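Local coordinates for protein anthranilate-CoA ligase (PDB 4WV3) that belongs to the ANL superfamily of AMP-binding enzymes and holds 5'-O-[(S)-[(2-aminobenzoyl)oxy](hydroxy)phosphoryl]adenosine in its pocket, at residues A[52-66]-A[79-92]. Numbering follows the deposited sequence.
Sequences LKGLGVRFGECVGLL and GIVKLGAIAVGINT
The carbonyl oxygen of Leu65 accepts a bond from the backbone N of Ile90 (3.2 Å), and a water within hydrogen-bonding distance of both Leu65 O and Ile90 O probably links the two segments where the strand pairing ends. Behind this point the ladder is regular: Val88 N donates to Val63 O and Val88 O receives Leu65 N, while Val63 N meets Ile86 O at 2.7 Å. Strands 62-66 and 86-89 thus run parallel, joined through helix 71-83 in a beta-alpha-beta crossover; 86-89 is the outermost strand of a five-stranded parallel sheet, and strand 110-114 pairs with the other edge of 62-66. On the sheet face that carries Val63, Ile80 of the crossover helix lies across the valine, its CD1 3.7 Å from Val63 CG1, and its CG1 also meets Leu52 CD1. Leu83, with CG anti to the backbone N (chi1 -159°), sets CD2 against Leu52 CB (3.7 Å) and CD1 against the aliphatic stem of Lys53. The other face brings Cys62 CB to Val88 CG2, and Leu172 of strand 169-175 packs on Ile86 and Val88. At the type II turn from Arg58 to Glu61, Gly60 N binds Gly84 O from above the carbonyl plane; the same oxygen lies over one face of the Phe59 ring, 3.7 Å above the plane and displaced toward the rim, and Phe59 CD1 lies 3.5 Å from Gly84 CA, close against the Schellman motif at Gly84 that ends helix 71-83.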
ATOM      1  N   LEU A  52      15.977 -15.624 -17.415  1.00 21.01           N
ATOM      2  CA  LEU A  52      15.038 -16.499 -16.720  1.00 17.72           C
ATOM      3  C   LEU A  52      14.721 -17.738 -17.552  1.00 22.51           C
ATOM      4  O   LEU A  52      14.483 -18.817 -17.007  1.00 16.95           O
ATOM      5  CB  LEU A  52      13.755 -15.741 -16.370  1.00 16.26           C
ATOM      6  CG  LEU A  52      13.874 -14.711 -15.243  1.00 16.36           C
ATOM      7  CD1 LEU A  52      12.654 -13.805 -15.208  1.00 13.43           C
ATOM      8  CD2 LEU A  52      14.065 -15.406 -13.904  1.00 17.44           C
ATOM      9  N   LYS A  53      14.721 -17.581 -18.874  1.00 21.03           N
ATOM     10  CA  LYS A  53      14.515 -18.709 -19.776  1.00 21.30           C
ATOM     11  C   LYS A  53      15.654 -19.710 -19.634  1.00 21.92           C
ATOM     12  O   LYS A  53      15.446 -20.920 -19.732  1.00 24.45           O
ATOM     13  CB  LYS A  53      14.417 -18.238 -21.228  1.00 26.79           C
ATOM     14  CG  LYS A  53      13.275 -17.276 -21.495  1.00 24.91           C
ATOM     15  CD  LYS A  53      13.238 -16.851 -22.954  1.00 32.04           C
ATOM     16  CE  LYS A  53      12.646 -17.937 -23.836  1.00 32.62           C
ATOM     17  NZ  LYS A  53      11.196 -18.140 -23.561  1.00 36.24           N
ATOM     18  N   GLY A  54      16.857 -19.195 -19.401  1.00 17.44           N
ATOM     19  CA  GLY A  54      18.021 -20.035 -19.187  1.00 19.34           C
ATOM     20  C   GLY A  54      17.904 -20.826 -17.901  1.00 23.39           C
ATOM     21  O   GLY A  54      18.487 -21.903 -17.766  1.00 22.17           O
ATOM     22  N   LEU A  55      17.144 -20.288 -16.952  1.00 21.99           N
ATOM     23  CA  LEU A  55      16.893 -20.971 -15.690  1.00 19.72           C
ATOM     24  C   LEU A  55      15.654 -21.859 -15.791  1.00 20.59           C
ATOM     25  O   LEU A  55      15.253 -22.497 -14.818  1.00 19.90           O
ATOM     26  CB  LEU A  55      16.737 -19.960 -14.551  1.00 18.22           C
ATOM     27  CG  LEU A  55      17.949 -19.066 -14.274  1.00 20.33           C
ATOM     28  CD1 LEU A  55      17.709 -18.188 -13.055  1.00 11.38           C
ATOM     29  CD2 LEU A  55      19.208 -19.902 -14.096  1.00 20.39           C
ATOM     30  N   GLY A  56      15.049 -21.888 -16.974  1.00 24.01           N
ATOM     31  CA  GLY A  56      13.926 -22.769 -17.239  1.00 24.64           C
ATOM     32  C   GLY A  56      12.569 -22.218 -16.839  1.00 21.36           C
ATOM     33  O   GLY A  56      11.587 -22.959 -16.786  1.00 20.55           O
ATOM     34  N   VAL A  57      12.511 -20.920 -16.559  1.00 18.51           N
ATOM     35  CA  VAL A  57      11.257 -20.282 -16.171  1.00 18.42           C
ATOM     36  C   VAL A  57      10.276 -20.266 -17.338  1.00 20.39           C
ATOM     37  O   VAL A  57      10.643 -19.923 -18.463  1.00 20.98           O
ATOM     38  CB  VAL A  57      11.485 -18.845 -15.661  1.00 18.56           C
ATOM     39  CG1 VAL A  57      10.161 -18.179 -15.318  1.00 18.01           C
ATOM     40  CG2 VAL A  57      12.407 -18.853 -14.452  1.00 16.06           C
ATOM     41  N   ARG A  58       9.031 -20.648 -17.070  1.00 18.47           N
ATOM     42  CA  ARG A  58       8.014 -20.709 -18.111  1.00 24.16           C
ATOM     43  C   ARG A  58       6.808 -19.829 -17.806  1.00 29.65           C
ATOM     44  O   ARG A  58       6.690 -19.265 -16.718  1.00 25.42           O
ATOM     45  CB  ARG A  58       7.551 -22.151 -18.322  1.00 20.51           C
ATOM     46  CG  ARG A  58       8.636 -23.092 -18.808  1.00 18.53           C
ATOM     47  CD  ARG A  58       8.076 -24.484 -19.026  1.00 23.08           C
ATOM     48  NE  ARG A  58       9.094 -25.422 -19.488  1.00 25.68           N
ATOM     49  CZ  ARG A  58       8.864 -26.706 -19.737  1.00 20.31           C
ATOM     50  NH1 ARG A  58       7.649 -27.208 -19.567  1.00 19.19           N
ATOM     51  NH2 ARG A  58       9.850 -27.489 -20.155  1.00 21.04           N
ATOM     52  N   PHE A  59       5.918 -19.726 -18.788  1.00 23.50           N
ATOM     53  CA  PHE A  59       4.660 -19.005 -18.651  1.00 18.95           C
ATOM     54  C   PHE A  59       3.843 -19.583 -17.499  1.00 28.21           C
ATOM     55  O   PHE A  59       3.635 -20.794 -17.421  1.00 25.27           O
ATOM     56  CB  PHE A  59       3.868 -19.119 -19.957  1.00 19.89           C
ATOM     57  CG  PHE A  59       2.647 -18.243 -20.017  1.00 21.04           C
ATOM     58  CD1 PHE A  59       2.678 -17.042 -20.705  1.00 24.48           C
ATOM     59  CD2 PHE A  59       1.462 -18.630 -19.407  1.00 18.98           C
ATOM     60  CE1 PHE A  59       1.558 -16.237 -20.772  1.00 23.37           C
ATOM     61  CE2 PHE A  59       0.340 -17.827 -19.468  1.00 21.78           C
ATOM     62  CZ  PHE A  59       0.387 -16.629 -20.153  1.00 22.51           C
ATOM     63  N   GLY A  60       3.384 -18.714 -16.605  1.00 25.07           N
ATOM     64  CA  GLY A  60       2.519 -19.130 -15.515  1.00 22.11           C
ATOM     65  C   GLY A  60       3.252 -19.553 -14.257  1.00 18.36           C
ATOM     66  O   GLY A  60       2.624 -19.957 -13.277  1.00 19.35           O
ATOM     67  N   GLU A  61       4.577 -19.467 -14.278  1.00 16.84           N
ATOM     68  CA  GLU A  61       5.380 -19.822 -13.113  1.00 19.20           C
ATOM     69  C   GLU A  61       5.708 -18.602 -12.259  1.00 19.21           C
ATOM     70  O   GLU A  61       5.907 -17.503 -12.778  1.00 21.18           O
ATOM     71  CB  GLU A  61       6.667 -20.532 -13.534  1.00 22.02           C
ATOM     72  CG  GLU A  61       6.452 -21.928 -14.090  1.00 23.40           C
ATOM     73  CD  GLU A  61       7.750 -22.600 -14.487  1.00 27.06           C
ATOM     74  OE1 GLU A  61       8.781 -21.899 -14.577  1.00 29.27           O
ATOM     75  OE2 GLU A  61       7.742 -23.830 -14.704  1.00 21.85           O
ATOM     76  N   CYS A  62       5.763 -18.805 -10.947  1.00 20.15           N
ATOM     77  CA  CYS A  62       6.041 -17.720 -10.013  1.00 15.22           C
ATOM     78  C   CYS A  62       7.536 -17.491  -9.838  1.00 16.96           C
ATOM     79  O   CYS A  62       8.299 -18.433  -9.629  1.00 14.02           O
ATOM     80  CB  CYS A  62       5.401 -18.005  -8.654  1.00 13.07           C
ATOM     81  SG  CYS A  62       3.599 -17.975  -8.660  1.00 15.60           S
ATOM     82  N   VAL A  63       7.947 -16.230  -9.927  1.00 18.06           N
ATOM     83  CA  VAL A  63       9.334 -15.857  -9.684  1.00 16.02           C
ATOM     84  C   VAL A  63       9.418 -14.944  -8.467  1.00 13.27           C
ATOM     85  O   VAL A  63       8.716 -13.936  -8.386  1.00 14.48           O
ATOM     86  CB  VAL A  63       9.956 -15.144 -10.899  1.00 14.96           C
ATOM     87  CG1 VAL A  63      11.417 -14.818 -10.631  1.00 13.30           C
ATOM     88  CG2 VAL A  63       9.819 -16.005 -12.144  1.00 16.00           C
ATOM     89  N   GLY A  64      10.277 -15.303  -7.519  1.00 13.70           N
ATOM     90  CA  GLY A  64      10.426 -14.537  -6.296  1.00 14.26           C
ATOM     91  C   GLY A  64      11.231 -13.266  -6.484  1.00 16.29           C
ATOM     92  O   GLY A  64      12.325 -13.287  -7.048  1.00 15.58           O
ATOM     93  N   LEU A  65      10.684 -12.152  -6.010  1.00 18.07           N
ATOM     94  CA  LEU A  65      11.369 -10.868  -6.082  1.00 15.34           C
ATOM     95  C   LEU A  65      11.432 -10.220  -4.702  1.00 16.54           C
ATOM     96  O   LEU A  65      10.474  -9.583  -4.261  1.00 20.72           O
ATOM     97  CB  LEU A  65      10.668  -9.940  -7.077  1.00 12.14           C
ATOM     98  CG  LEU A  65      11.268  -8.546  -7.271  1.00 15.50           C
ATOM     99  CD1 LEU A  65      12.745  -8.639  -7.618  1.00 18.83           C
ATOM    100  CD2 LEU A  65      10.510  -7.783  -8.350  1.00  9.66           C
ATOM    101  N   LEU A  66      12.562 -10.392  -4.024  1.00 15.03           N
ATOM    102  CA  LEU A  66      12.738  -9.860  -2.679  1.00 18.40           C
ATOM    103  C   LEU A  66      13.957  -8.945  -2.595  1.00 19.91           C
ATOM    104  O   LEU A  66      15.053  -9.382  -2.244  1.00 17.94           O
ATOM    105  CB  LEU A  66      12.864 -11.002  -1.667  1.00 15.62           C
ATOM    106  CG  LEU A  66      12.996 -10.619  -0.191  1.00 18.75           C
ATOM    107  CD1 LEU A  66      11.785  -9.827   0.269  1.00 17.92           C
ATOM    108  CD2 LEU A  66      13.192 -11.857   0.666  1.00 14.95           C
ATOM    109  N   GLY A  79      10.790  -7.930 -16.464  1.00 12.66           N
ATOM    110  CA  GLY A  79      11.420  -9.075 -17.093  1.00 14.53           C
ATOM    111  C   GLY A  79      10.584 -10.324 -16.886  1.00 17.22           C
ATOM    112  O   GLY A  79      10.434 -11.144 -17.792  1.00 17.93           O
ATOM    113  N   ILE A  80      10.035 -10.460 -15.682  1.00 15.64           N
ATOM    114  CA  ILE A  80       9.183 -11.591 -15.334  1.00 14.93           C
ATOM    115  C   ILE A  80       7.837 -11.515 -16.052  1.00 17.36           C
ATOM    116  O   ILE A  80       7.372 -12.501 -16.627  1.00 18.77           O
ATOM    117  CB  ILE A  80       8.930 -11.645 -13.814  1.00 15.77           C
ATOM    118  CG1 ILE A  80      10.238 -11.886 -13.060  1.00 10.94           C
ATOM    119  CG2 ILE A  80       7.923 -12.731 -13.476  1.00 12.64           C
ATOM    120  CD1 ILE A  80      10.168 -11.509 -11.597  1.00 10.75           C
ATOM    121  N   VAL A  81       7.220 -10.339 -16.013  1.00 16.97           N
ATOM    122  CA  VAL A  81       5.901 -10.133 -16.607  1.00 15.20           C
ATOM    123  C   VAL A  81       5.902 -10.353 -18.119  1.00 15.98           C
ATOM    124  O   VAL A  81       5.011 -11.010 -18.661  1.00 14.90           O
ATOM    125  CB  VAL A  81       5.355  -8.725 -16.281  1.00 16.81           C
ATOM    126  CG1 VAL A  81       4.102  -8.430 -17.091  1.00 15.69           C
ATOM    127  CG2 VAL A  81       5.075  -8.599 -14.790  1.00 13.16           C
ATOM    128  N   LYS A  82       6.911  -9.811 -18.796  1.00 14.36           N
ATOM    129  CA  LYS A  82       7.022  -9.942 -20.245  1.00 13.92           C
ATOM    130  C   LYS A  82       7.167 -11.399 -20.669  1.00 18.43           C
ATOM    131  O   LYS A  82       6.721 -11.795 -21.746  1.00 16.87           O
ATOM    132  CB  LYS A  82       8.207  -9.128 -20.767  1.00 17.06           C
ATOM    133  CG  LYS A  82       8.342  -9.135 -22.280  1.00 17.37           C
ATOM    134  CD  LYS A  82       9.350  -8.107 -22.752  1.00 16.90           C
ATOM    135  CE  LYS A  82       9.442  -8.092 -24.265  1.00 17.77           C
ATOM    136  NZ  LYS A  82      10.328  -7.000 -24.752  1.00 17.65           N
ATOM    137  N   LEU A  83       7.789 -12.196 -19.807  1.00 17.21           N
ATOM    138  CA  LEU A  83       8.025 -13.603 -20.096  1.00 12.77           C
ATOM    139  C   LEU A  83       6.749 -14.422 -19.929  1.00 14.70           C
ATOM    140  O   LEU A  83       6.668 -15.565 -20.378  1.00 12.52           O
ATOM    141  CB  LEU A  83       9.123 -14.148 -19.184  1.00 14.49           C
ATOM    142  CG  LEU A  83       9.821 -15.416 -19.668  1.00 19.80           C
ATOM    143  CD1 LEU A  83      10.421 -15.173 -21.042  1.00 19.27           C
ATOM    144  CD2 LEU A  83      10.888 -15.851 -18.678  1.00 17.29           C
ATOM    145  N   GLY A  84       5.750 -13.826 -19.285  1.00 16.09           N
ATOM    146  CA  GLY A  84       4.501 -14.512 -19.014  1.00 14.73           C
ATOM    147  C   GLY A  84       4.539 -15.211 -17.669  1.00 18.25           C
ATOM    148  O   GLY A  84       3.596 -15.904 -17.287  1.00 19.41           O
ATOM    149  N   ALA A  85       5.643 -15.028 -16.953  1.00 15.75           N
ATOM    150  CA  ALA A  85       5.799 -15.601 -15.622  1.00 19.48           C
ATOM    151  C   ALA A  85       5.132 -14.706 -14.585  1.00 20.85           C
ATOM    152  O   ALA A  85       4.808 -13.553 -14.865  1.00 18.13           O
ATOM    153  CB  ALA A  85       7.270 -15.797 -15.298  1.00 17.53           C
ATOM    154  N   ILE A  86       4.930 -15.239 -13.385  1.00 16.41           N
ATOM    155  CA  ILE A  86       4.227 -14.509 -12.337  1.00 15.17           C
ATOM    156  C   ILE A  86       5.186 -13.869 -11.338  1.00 14.63           C
ATOM    157  O   ILE A  86       5.873 -14.561 -10.588  1.00 18.21           O
ATOM    158  CB  ILE A  86       3.228 -15.417 -11.594  1.00 16.78           C
ATOM    159  CG1 ILE A  86       2.232 -16.024 -12.587  1.00 19.76           C
ATOM    160  CG2 ILE A  86       2.502 -14.637 -10.509  1.00 15.20           C
ATOM    161  CD1 ILE A  86       1.208 -16.942 -11.956  1.00 16.06           C
ATOM    162  N   ALA A  87       5.226 -12.541 -11.333  1.00 15.24           N
ATOM    163  CA  ALA A  87       6.088 -11.807 -10.417  1.00 13.82           C
ATOM    164  C   ALA A  87       5.528 -11.824  -8.999  1.00 14.02           C
ATOM    165  O   ALA A  87       4.358 -11.511  -8.778  1.00 13.37           O
ATOM    166  CB  ALA A  87       6.276 -10.377 -10.900  1.00 13.22           C
ATOM    167  N   VAL A  88       6.369 -12.194  -8.038  1.00 10.76           N
ATOM    168  CA  VAL A  88       5.959 -12.233  -6.640  1.00 12.08           C
ATOM    169  C   VAL A  88       6.734 -11.202  -5.820  1.00 13.41           C
ATOM    170  O   VAL A  88       7.842 -11.470  -5.355  1.00 10.95           O
ATOM    171  CB  VAL A  88       6.162 -13.636  -6.032  1.00 18.70           C
ATOM    172  CG1 VAL A  88       5.602 -13.690  -4.616  1.00 11.73           C
ATOM    173  CG2 VAL A  88       5.502 -14.692  -6.906  1.00 10.45           C
ATOM    174  N   GLY A  89       6.146 -10.019  -5.658  1.00 18.36           N
ATOM    175  CA  GLY A  89       6.763  -8.954  -4.885  1.00 14.30           C
ATOM    176  C   GLY A  89       6.609  -9.186  -3.395  1.00 18.42           C
ATOM    177  O   GLY A  89       5.509  -9.087  -2.853  1.00 19.77           O
ATOM    178  N   ILE A  90       7.720  -9.487  -2.731  1.00 16.72           N
ATOM    179  CA  ILE A  90       7.688  -9.908  -1.335  1.00 15.59           C
ATOM    180  C   ILE A  90       8.087  -8.789  -0.373  1.00 15.10           C
ATOM    181  O   ILE A  90       8.982  -7.996  -0.664  1.00 14.52           O
ATOM    182  CB  ILE A  90       8.594 -11.139  -1.114  1.00 17.32           C
ATOM    183  CG1 ILE A  90       8.325 -12.190  -2.194  1.00 15.73           C
ATOM    184  CG2 ILE A  90       8.382 -11.730   0.273  1.00 12.37           C
ATOM    185  CD1 ILE A  90       9.196 -13.419  -2.085  1.00 14.78           C
ATOM    186  N   ASN A  91       7.402  -8.734   0.767  1.00 22.98           N
ATOM    187  CA  ASN A  91       7.707  -7.785   1.833  1.00 18.35           C
ATOM    188  C   ASN A  91       9.161  -7.894   2.287  1.00 19.78           C
ATOM    189  O   ASN A  91       9.667  -8.989   2.537  1.00 18.88           O
ATOM    190  CB  ASN A  91       6.762  -8.013   3.017  1.00 16.64           C
ATOM    191  CG  ASN A  91       6.836  -6.908   4.060  1.00 19.13           C
ATOM    192  OD1 ASN A  91       7.899  -6.347   4.324  1.00 19.66           O
ATOM    193  ND2 ASN A  91       5.695  -6.598   4.665  1.00 19.65           N
ATOM    194  N   THR A  92       9.820  -6.747   2.403  1.00 19.32           N
ATOM    195  CA  THR A  92      11.242  -6.696   2.720  1.00 19.93           C
ATOM    196  C   THR A  92      11.529  -6.892   4.215  1.00 26.90           C
ATOM    197  O   THR A  92      12.598  -7.379   4.591  1.00 27.13           O
ATOM    198  CB  THR A  92      11.882  -5.387   2.173  1.00 19.51           C
ATOM    199  OG1 THR A  92      12.792  -5.705   1.113  1.00 28.69           O
ATOM    200  CG2 THR A  92      12.621  -4.616   3.257  1.00 29.52           C
TER
HETATM  201  O   HOH W   1      10.620  -7.099  -2.859  1.00 10.10           O